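Local atomic coordinates of probable TonB-dependent siderophore receptor PiuA (Acinetobacter baumannii, PDB entry 5FP1), a protein that probably takes up ferric siderophores across the outer membrane, as the first step of iron import in Acinetobacter baumannii. Residues F86-S91 with T522-T527; S92-Y97 with N504-N509; S493-N498 with N549-I554. All blocks are in the same frame, centred on the assembly; numbering follows the deposited sequence. Where two conformers were deposited one is given.

Contact 1: residues F86-S91 with T522-T527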
loop_
_atom_site.group_PDB
_atom_site.type_symbol
_atom_site.label_atom_id
_atom_site.label_comp_id
_atom_site.label_asym_id
_atom_site.label_seq_id
_atom_site.Cartn_x
_atom_site.Cartn_y
_atom_site.Cartn_z
ATOM N N PHE A 86 2.072 -3.484 4.932
ATOM C CA PHE A 86 1.822 -3.742 6.336
ATOM C C PHE A 86 2.177 -2.501 7.166
ATOM O O PHE A 86 3.247 -1.907 6.971
ATOM C CB PHE A 86 2.650 -4.960 6.779
ATOM C CG PHE A 86 2.070 -6.250 6.346
ATOM C CD1 PHE A 86 2.129 -6.645 5.009
ATOM C CD2 PHE A 86 1.423 -7.070 7.252
ATOM C CE1 PHE A 86 1.571 -7.849 4.599
ATOM C CE2 PHE A 86 0.881 -8.284 6.851
ATOM C CZ PHE A 86 0.954 -8.673 5.526
ATOM N N ILE A 87 1.263 -2.104 8.042
ATOM C CA ILE A 87 1.440 -0.950 8.896
ATOM C C ILE A 87 1.309 -1.419 10.338
ATOM O O ILE A 87 0.308 -2.064 10.729
ATOM C CB ILE A 87 0.418 0.151 8.600
ATOM C CG1 ILE A 87 0.451 0.527 7.113
ATOM C CG2 ILE A 87 0.706 1.391 9.418
ATOM C CD1 ILE A 87 -0.674 1.474 6.735
ATOM N N ARG A 88 2.345 -1.138 11.112
ATOM C CA ARG A 88 2.461 -1.634 12.489
ATOM C C ARG A 88 2.136 -3.127 12.616
ATOM O O ARG A 88 1.515 -3.559 13.590
ATOM C CB ARG A 88 1.574 -0.809 13.427
ATOM C CG ARG A 88 2.016 0.639 13.594
ATOM C CD ARG A 88 1.151 1.356 14.644
ATOM N NE ARG A 88 1.588 2.738 14.851
ATOM C CZ ARG A 88 1.005 3.603 15.675
ATOM N NH1 ARG A 88 -0.059 3.257 16.374
ATOM N NH2 ARG A 88 1.468 4.828 15.763
ATOM N N GLY A 89 2.578 -3.930 11.648
ATOM C CA GLY A 89 2.380 -5.367 11.721
ATOM C C GLY A 89 1.114 -5.923 11.089
ATOM O O GLY A 89 0.905 -7.150 11.080
ATOM N N TYR A 90 0.239 -5.042 10.598
ATOM C CA TYR A 90 -1.077 -5.467 10.120
ATOM C C TYR A 90 -1.324 -5.045 8.673
ATOM O O TYR A 90 -1.063 -3.895 8.279
ATOM C CB TYR A 90 -2.196 -4.955 11.050
ATOM C CG TYR A 90 -2.048 -5.526 12.467
ATOM C CD1 TYR A 90 -2.404 -6.836 12.743
ATOM C CD2 TYR A 90 -1.482 -4.780 13.492
ATOM C CE1 TYR A 90 -2.221 -7.391 14.004
ATOM C CE2 TYR A 90 -1.295 -5.324 14.755
ATOM C CZ TYR A 90 -1.691 -6.616 15.016
ATOM O OH TYR A 90 -1.477 -7.191 16.263
ATOM N N SER A 91 -1.825 -5.985 7.880
ATOM C CA SER A 91 -2.063 -5.726 6.457
ATOM C C SER A 91 -3.024 -4.577 6.232
ATOM O O SER A 91 -4.109 -4.501 6.846
ATOM C CB SER A 91 -2.616 -6.976 5.764
ATOM O OG SER A 91 -3.077 -6.622 4.488
ATOM N N THR A 522 -5.949 0.403 19.227
ATOM C CA THR A 522 -4.708 1.106 19.453
ATOM C C THR A 522 -4.839 2.045 20.649
ATOM O O THR A 522 -5.777 2.848 20.723
ATOM C CB THR A 522 -4.306 1.918 18.210
ATOM O OG1 THR A 522 -4.020 1.022 17.126
ATOM C CG2 THR A 522 -3.071 2.800 18.479
ATOM N N PHE A 523 -3.924 1.882 21.595
ATOM C CA PHE A 523 -3.720 2.856 22.687
ATOM C C PHE A 523 -2.411 3.594 22.425
ATOM O O PHE A 523 -1.362 2.976 22.228
ATOM C CB PHE A 523 -3.659 2.167 24.061
ATOM C CG PHE A 523 -3.327 3.156 25.186
ATOM C CD1 PHE A 523 -4.304 4.027 25.660
ATOM C CD2 PHE A 523 -2.033 3.285 25.674
ATOM C CE1 PHE A 523 -4.017 4.951 26.662
ATOM C CE2 PHE A 523 -1.732 4.218 26.661
ATOM C CZ PHE A 523 -2.728 5.050 27.152
ATOM N N GLU A 524 -2.447 4.920 22.396
ATOM C CA GLU A 524 -1.261 5.695 22.055
ATOM C C GLU A 524 -1.131 6.933 22.949
ATOM O O GLU A 524 -2.123 7.570 23.315
ATOM C CB GLU A 524 -1.340 6.158 20.615
ATOM C CG GLU A 524 -0.130 6.905 20.075
ATOM C CD GLU A 524 -0.121 6.970 18.549
ATOM O OE1 GLU A 524 -0.274 5.890 17.939
ATOM O OE2 GLU A 524 0.034 8.078 17.967
ATOM N N ILE A 525 0.113 7.230 23.288
ATOM C CA ILE A 525 0.474 8.486 23.893
ATOM C C ILE A 525 1.545 9.079 23.037
ATOM O O ILE A 525 2.418 8.376 22.516
ATOM C CB ILE A 525 0.983 8.284 25.331
ATOM C CG1 ILE A 525 2.082 7.248 25.385
ATOM C CG2 ILE A 525 -0.145 7.825 26.210
ATOM C CD1 ILE A 525 2.671 7.105 26.770
ATOM N N GLY A 526 1.491 10.388 22.869
ATOM C CA GLY A 526 2.449 11.033 22.030
ATOM C C GLY A 526 2.636 12.513 22.278
ATOM O O GLY A 526 1.915 13.145 23.081
ATOM N N THR A 527 3.604 13.059 21.559
ATOM C CA THR A 527 3.847 14.482 21.582
ATOM C C THR A 527 4.294 14.955 20.204
ATOM O O THR A 527 4.959 14.218 19.444
ATOM C CB THR A 527 4.854 14.853 22.712
ATOM O OG1 THR A 527 4.903 16.286 22.863
ATOM C CG2 THR A 527 6.228 14.330 22.388
#
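Glu524 OE1 is gripped by two nitrogens of a single guanidinium. Arg88 NH2 bonds to Glu524 OE1 at 3.0 Å and Arg88 NH1 bonds to the same Glu524 OE1 at 3.1 Å, which makes a salt bridge. Both bonds lie almost in the guanidinium plane. They are moderately bent, at 150° for NH2 and 145° for NH1. The guanidinium and carboxylate planes are 51° apart. NH1 meets OE1 nearly along its C-O bond; NH2 comes from above the carboxylate plane. Glu524 OE2 is held instead by Tyr485 and Ser43.

Arg88 stands in a type I' turn, Ile87 to Tyr90, that links two short plug strands. Its chain is extended from CG to NE and carries the charge across to the barrel strand. Thr522 CG2 packs at the guanidinium edge, 3.7 Å from Arg88 NH1. A second barrel acid, Glu571, forms a salt bridge with Arg88 NH2, and Thr545 accepts from NH1.

An arginine of the plug held by barrel glutamates recalls the plug-barrel lock of TonB-dependent transporters. The buried arginine pairs with two acids, which probably favours the ionised form of both glutamates and fixes the plug turn to the barrel wall.

Contact 2: residues S92-Y97 with N504-N509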
loop_
_atom_site.group_PDB
_atom_site.type_symbol
_atom_site.label_atom_id
_atom_site.label_comp_id
_atom_site.label_asym_id
_atom_site.label_seq_id
_atom_site.Cartn_x
_atom_site.Cartn_y
_atom_site.Cartn_z
ATOM N N SER A 92 -2.644 -3.677 5.324
ATOM C CA SER A 92 -3.548 -2.594 4.942
ATOM C C SER A 92 -3.949 -2.711 3.469
ATOM O O SER A 92 -4.533 -1.793 2.898
ATOM C CB SER A 92 -2.923 -1.237 5.211
ATOM O OG SER A 92 -1.907 -0.967 4.274
ATOM N N GLU A 93 -3.705 -3.882 2.893
ATOM C CA GLU A 93 -4.035 -4.166 1.504
ATOM C C GLU A 93 -5.507 -3.875 1.173
ATOM O O GLU A 93 -5.818 -3.308 0.105
ATOM C CB GLU A 93 -3.689 -5.627 1.174
ATOM C CG GLU A 93 -3.805 -5.944 -0.317
ATOM C CD GLU A 93 -3.530 -7.400 -0.666
ATOM O OE1 GLU A 93 -3.097 -8.183 0.245
ATOM O OE2 GLU A 93 -3.755 -7.750 -1.866
ATOM N N SER A 94 -6.416 -4.257 2.068
ATOM C CA SER A 94 -7.860 -4.026 1.844
ATOM C C SER A 94 -8.342 -2.639 2.301
ATOM O O SER A 94 -9.532 -2.351 2.217
ATOM C CB SER A 94 -8.708 -5.115 2.495
ATOM O OG SER A 94 -8.376 -6.399 2.027
ATOM N N SER A 95 -7.410 -1.806 2.772
ATOM C CA SER A 95 -7.668 -0.465 3.352
ATOM C C SER A 95 -6.797 0.585 2.670
ATOM O O SER A 95 -6.136 1.409 3.310
ATOM C CB SER A 95 -7.445 -0.470 4.875
ATOM O OG SER A 95 -8.300 -1.446 5.454
ATOM N N MET A 96 -6.802 0.561 1.341
ATOM C CA MET A 96 -6.092 1.560 0.551
ATOM C C MET A 96 -7.113 2.472 -0.131
ATOM O O MET A 96 -8.072 2.001 -0.764
ATOM C CB MET A 96 -5.202 0.881 -0.486
ATOM C CG MET A 96 -4.308 -0.184 0.119
ATOM S SD MET A 96 -3.143 -0.879 -1.057
ATOM C CE MET A 96 -2.238 0.591 -1.508
ATOM N N TYR A 97 -6.866 3.773 -0.008
ATOM C CA TYR A 97 -7.806 4.828 -0.330
ATOM C C TYR A 97 -7.224 5.775 -1.390
ATOM O O TYR A 97 -6.007 6.007 -1.473
ATOM C CB TYR A 97 -8.164 5.630 0.972
ATOM C CG TYR A 97 -8.997 4.847 1.944
ATOM C CD1 TYR A 97 -8.413 3.887 2.793
ATOM C CD2 TYR A 97 -10.371 5.044 2.026
ATOM C CE1 TYR A 97 -9.194 3.103 3.633
ATOM C CE2 TYR A 97 -11.150 4.281 2.875
ATOM C CZ TYR A 97 -10.561 3.321 3.694
ATOM O OH TYR A 97 -11.363 2.547 4.522
ATOM N N ASN A 504 -5.124 -13.128 1.586
ATOM C CA ASN A 504 -5.733 -14.435 1.768
ATOM C C ASN A 504 -6.225 -14.686 3.202
ATOM O O ASN A 504 -7.067 -15.559 3.408
ATOM C CB ASN A 504 -4.787 -15.565 1.324
ATOM C CG ASN A 504 -3.394 -15.416 1.901
ATOM O OD1 ASN A 504 -2.661 -14.470 1.587
ATOM N ND2 ASN A 504 -3.022 -16.353 2.761
ATOM N N SER A 505 -5.774 -13.885 4.173
ATOM C CA SER A 505 -6.283 -14.040 5.525
ATOM C C SER A 505 -7.752 -13.610 5.596
ATOM O O SER A 505 -8.450 -13.975 6.537
ATOM C CB SER A 505 -5.426 -13.278 6.537
ATOM O OG SER A 505 -5.523 -11.879 6.334
ATOM N N GLU A 506 -8.231 -12.879 4.579
ATOM C CA GLU A 506 -9.588 -12.324 4.583
ATOM C C GLU A 506 -10.599 -13.116 3.720
ATOM O O GLU A 506 -11.774 -12.774 3.623
ATOM C CB GLU A 506 -9.545 -10.858 4.129
ATOM C CG GLU A 506 -8.657 -9.976 5.013
ATOM C CD GLU A 506 -8.342 -8.631 4.394
ATOM O OE1 GLU A 506 -8.939 -8.289 3.338
ATOM O OE2 GLU A 506 -7.499 -7.898 4.967
ATOM N N THR A 507 -10.131 -14.167 3.099
ATOM C CA THR A 507 -10.905 -14.908 2.114
ATOM C C THR A 507 -12.031 -15.675 2.828
ATOM O O THR A 507 -11.815 -16.338 3.846
ATOM C CB THR A 507 -9.961 -15.835 1.307
ATOM O OG1 THR A 507 -9.309 -15.047 0.296
ATOM C CG2 THR A 507 -10.719 -16.980 0.617
ATOM N N ILE A 508 -13.236 -15.510 2.315
ATOM C CA ILE A 508 -14.420 -16.141 2.860
ATOM C C ILE A 508 -14.567 -17.548 2.272
ATOM O O ILE A 508 -14.188 -17.824 1.102
ATOM C CB ILE A 508 -15.689 -15.290 2.566
ATOM C CG1 ILE A 508 -16.901 -15.814 3.358
ATOM C CG2 ILE A 508 -15.990 -15.265 1.070
ATOM C CD1 ILE A 508 -18.116 -14.906 3.328
ATOM N N ASN A 509 -15.084 -18.448 3.098
ATOM C CA ASN A 509 -15.391 -19.800 2.662
ATOM C C ASN A 509 -16.579 -20.355 3.462
ATOM O O ASN A 509 -17.169 -19.660 4.285
ATOM C CB ASN A 509 -14.154 -20.698 2.722
ATOM C CG ASN A 509 -13.605 -20.874 4.129
ATOM O OD1 ASN A 509 -14.335 -21.082 5.061
ATOM N ND2 ASN A 509 -12.282 -20.779 4.269
HETATM O O HOH W 1 -5.947 -5.965 4.346
#
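The carboxylate of Glu506 turns its two oxygens, not a face, to the turn that carries Ser94. One oxygen meets the serine hydroxyl and the other meets a water. Ser94 OG donates to Glu506 OE1 at a modelled 2.4 Å. That is very short for such a bond, so the exact length is doubtful. Glu506 OE2 lies 3.4 Å from Ser94 OG at a poor angle and is not bonded to it. Instead, Glu506 OE2 accepts from the water at 2.6 Å. The same water accepts from Ser94 N at 2.9 Å. This water bridge has ordinary lengths and is the sounder half of the grip.

With chi1 at -58°, Ser94 OG lies beside its own backbone N, which places the hydroxyl and the water-bound N-H on the side facing the acid. Glu506 runs out extended beyond CG and brings its end straight to the turn.

Ser94 is the third residue of a type I turn, Ser92 to Ser95, closed by a bond from Ser95 N to Ser92 O of 2.9 Å. The turn leads into plug strand 96-98. Glu506 ends a short 3-10 segment in the long loop between barrel strands 482-493 and 518-531, probably an extracellular loop. The contact therefore joins a loop folded into the barrel to the plug that fills it.

Glu93 lies next to Ser94 in the same turn, with its OE1 6.5 Å from Glu506 OE2. Two acids this near could raise the proton affinity of either one. Arg84 forms a salt bridge with Glu93 and probably offsets part of that effect. On the loop side, the backbone of Glu506 is hydrogen-bonded to Gly496, and its side chain also packs on Asn498.

Contact 3: residues S493-N498 with N549-I554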
loop_
_atom_site.group_PDB
_atom_site.type_symbol
_atom_site.label_atom_id
_atom_site.label_comp_id
_atom_site.label_asym_id
_atom_site.label_seq_id
_atom_site.Cartn_x
_atom_site.Cartn_y
_atom_site.Cartn_z
ATOM N N SER A 493 -12.679 -5.916 11.378
ATOM C CA SER A 493 -12.311 -6.449 10.050
ATOM C C SER A 493 -13.133 -7.703 9.782
ATOM O O SER A 493 -12.883 -8.761 10.373
ATOM C CB SER A 493 -10.801 -6.748 9.963
ATOM O OG SER A 493 -10.399 -7.082 8.616
ATOM N N PRO A 494 -14.171 -7.570 8.959
ATOM C CA PRO A 494 -15.083 -8.683 8.712
ATOM C C PRO A 494 -14.487 -9.699 7.751
ATOM O O PRO A 494 -13.609 -9.370 6.943
ATOM C CB PRO A 494 -16.294 -8.002 8.071
ATOM C CG PRO A 494 -15.710 -6.829 7.347
ATOM C CD PRO A 494 -14.563 -6.361 8.209
ATOM N N VAL A 495 -14.929 -10.944 7.844
ATOM C CA VAL A 495 -14.521 -11.945 6.866
ATOM C C VAL A 495 -15.069 -11.529 5.500
ATOM O O VAL A 495 -16.141 -10.957 5.397
ATOM C CB VAL A 495 -14.992 -13.371 7.233
ATOM C CG1 VAL A 495 -16.481 -13.495 7.064
ATOM C CG2 VAL A 495 -14.275 -14.410 6.389
ATOM N N GLY A 496 -14.292 -11.802 4.464
ATOM C CA GLY A 496 -14.623 -11.434 3.074
ATOM C C GLY A 496 -14.232 -10.014 2.682
ATOM O O GLY A 496 -14.591 -9.540 1.619
ATOM N N LEU A 497 -13.512 -9.315 3.556
ATOM C CA LEU A 497 -13.152 -7.923 3.288
ATOM C C LEU A 497 -12.346 -7.725 1.995
ATOM O O LEU A 497 -12.369 -6.637 1.415
ATOM C CB LEU A 497 -12.380 -7.348 4.478
ATOM C CG LEU A 497 -12.002 -5.869 4.350
ATOM C CD1 LEU A 497 -13.254 -5.003 4.236
ATOM C CD2 LEU A 497 -11.143 -5.444 5.521
ATOM N N ASN A 498 -11.622 -8.742 1.533
ATOM C CA ASN A 498 -10.835 -8.574 0.309
ATOM C C ASN A 498 -11.706 -8.486 -0.955
ATOM O O ASN A 498 -11.209 -8.234 -2.058
ATOM C CB ASN A 498 -9.760 -9.665 0.177
ATOM C CG ASN A 498 -10.319 -11.088 0.020
ATOM O OD1 ASN A 498 -11.453 -11.300 -0.395
ATOM N ND2 ASN A 498 -9.473 -12.071 0.304
ATOM N N ASN A 549 -8.713 -9.945 19.007
ATOM C CA ASN A 549 -9.547 -11.032 18.530
ATOM C C ASN A 549 -9.227 -11.293 17.078
ATOM O O ASN A 549 -9.727 -10.587 16.174
ATOM C CB ASN A 549 -11.036 -10.694 18.679
ATOM C CG ASN A 549 -11.527 -10.911 20.077
ATOM O OD1 ASN A 549 -11.731 -12.049 20.505
ATOM N ND2 ASN A 549 -11.679 -9.834 20.817
ATOM N N THR A 550 -8.369 -12.284 16.868
ATOM C CA THR A 550 -7.903 -12.671 15.547
ATOM C C THR A 550 -8.580 -13.955 15.145
ATOM O O THR A 550 -8.734 -14.878 15.973
ATOM C CB THR A 550 -6.383 -12.916 15.583
ATOM O OG1 THR A 550 -5.706 -11.712 15.962
ATOM C CG2 THR A 550 -5.850 -13.390 14.234
ATOM N N ARG A 551 -8.975 -14.040 13.880
ATOM C CA ARG A 551 -9.604 -15.242 13.371
ATOM C C ARG A 551 -8.527 -16.294 13.175
ATOM O O ARG A 551 -7.503 -16.015 12.589
ATOM C CB ARG A 551 -10.320 -14.973 12.043
ATOM C CG ARG A 551 -11.228 -16.124 11.599
ATOM C CD ARG A 551 -12.194 -15.655 10.521
ATOM N NE ARG A 551 -11.521 -15.175 9.343
ATOM C CZ ARG A 551 -11.436 -13.914 8.933
ATOM N NH1 ARG A 551 -11.981 -12.895 9.593
ATOM N NH2 ARG A 551 -10.783 -13.676 7.817
ATOM N N VAL A 552 -8.741 -17.516 13.644
ATOM C CA VAL A 552 -7.763 -18.563 13.435
ATOM C C VAL A 552 -8.491 -19.854 13.062
ATOM O O VAL A 552 -9.685 -19.969 13.270
ATOM C CB VAL A 552 -6.870 -18.797 14.678
ATOM C CG1 VAL A 552 -6.062 -17.543 15.020
ATOM C CG2 VAL A 552 -7.709 -19.229 15.856
ATOM N N GLN A 553 -7.765 -20.768 12.429
ATOM C CA GLN A 553 -8.296 -22.065 12.047
ATOM C C GLN A 553 -8.029 -23.032 13.194
ATOM O O GLN A 553 -6.924 -23.054 13.760
ATOM C CB GLN A 553 -7.635 -22.508 10.739
ATOM C CG GLN A 553 -8.384 -23.579 9.985
ATOM C CD GLN A 553 -7.890 -23.766 8.566
ATOM O OE1 GLN A 553 -6.936 -23.125 8.129
ATOM N NE2 GLN A 553 -8.534 -24.662 7.837
ATOM N N ILE A 554 -9.066 -23.799 13.536
ATOM C CA ILE A 554 -9.056 -24.847 14.564
ATOM C C ILE A 554 -8.828 -26.250 13.979
ATOM O O ILE A 554 -8.146 -27.064 14.580
ATOM C CB ILE A 554 -10.409 -24.899 15.292
ATOM C CG1 ILE A 554 -10.706 -23.560 15.956
ATOM C CG2 ILE A 554 -10.418 -26.019 16.320
ATOM C CD1 ILE A 554 -9.521 -22.991 16.702
HETATM O O HOH W 2 -11.177 -10.746 7.624
#
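Val495 and Arg551 bring the two backbones closest, with 8.8 Å between Val495 CA and Arg551 CA. Residues 493-498 are irregular and include a type II turn from Pro494 to Leu497. Gly496 takes the third position of that turn, with a positive phi of 85°. The closing bond of the turn, Leu497 N to Pro494 O, is weak. The residues around Arg551 run extended along strand 536-555, and the chain turns a corner at Asn549 and at Ile554.

Side chains span the gap. The Arg551 guanidinium lays one face against the valine. In the conformer given, Val495 CG2 sits 3.8 Å above the plane and over its centre. The side chains cross at about a right angle. Arg551 NH1 also comes to 3.8 Å from Val495 CA. The arginine chain starts extended and then bends at chi3 (60°), which turns its flat end against the valine.

A water at the edge of the guanidinium adds a polar link. It accepts from Arg551 NH2 at 3.0 Å and donates to Pro494 O at 2.9 Å. The carbonyl oxygen of Ser505, in the same loop as the turn, also lies close to Arg551 NH2. The turn therefore receives the arginine by packing and by one bridging water.

Residues 493-498 leave the end of strand 482-493, and Arg551 belongs to strand 536-555. Strand 518-531 pairs with both, and its Glu518 accepts from Arg551 N. Strand 558-575 flanks Arg551 through Asn561. Val495 also packs on Asn463 of strand 459-476, while Pro494 and Leu497 rest on Ala130 of the plug.

How the contacts relate
From the N terminus, the plug turn 86-91 comes first, followed directly by 92-97. Contact 1 closes the long loop from 86-91 to barrel strand 518-531. Contact 2 runs from 92-97 to 504-509 and is nested inside that loop. Contact 3 closes a loop of 50 residues within the barrel, from 493-498 to strand 536-555, and crosses both others along the chain. Contacts 1 and 2 touch where Ile87 packs on Ser92, in the conformer given. Contacts 2 and 3 share the long loop after strand 482-493, where Thr507 and Asn498 are probably hydrogen-bonded. Contacts 1 and 2 tie plug to barrel, while contact 3 anchors the loop to the wall.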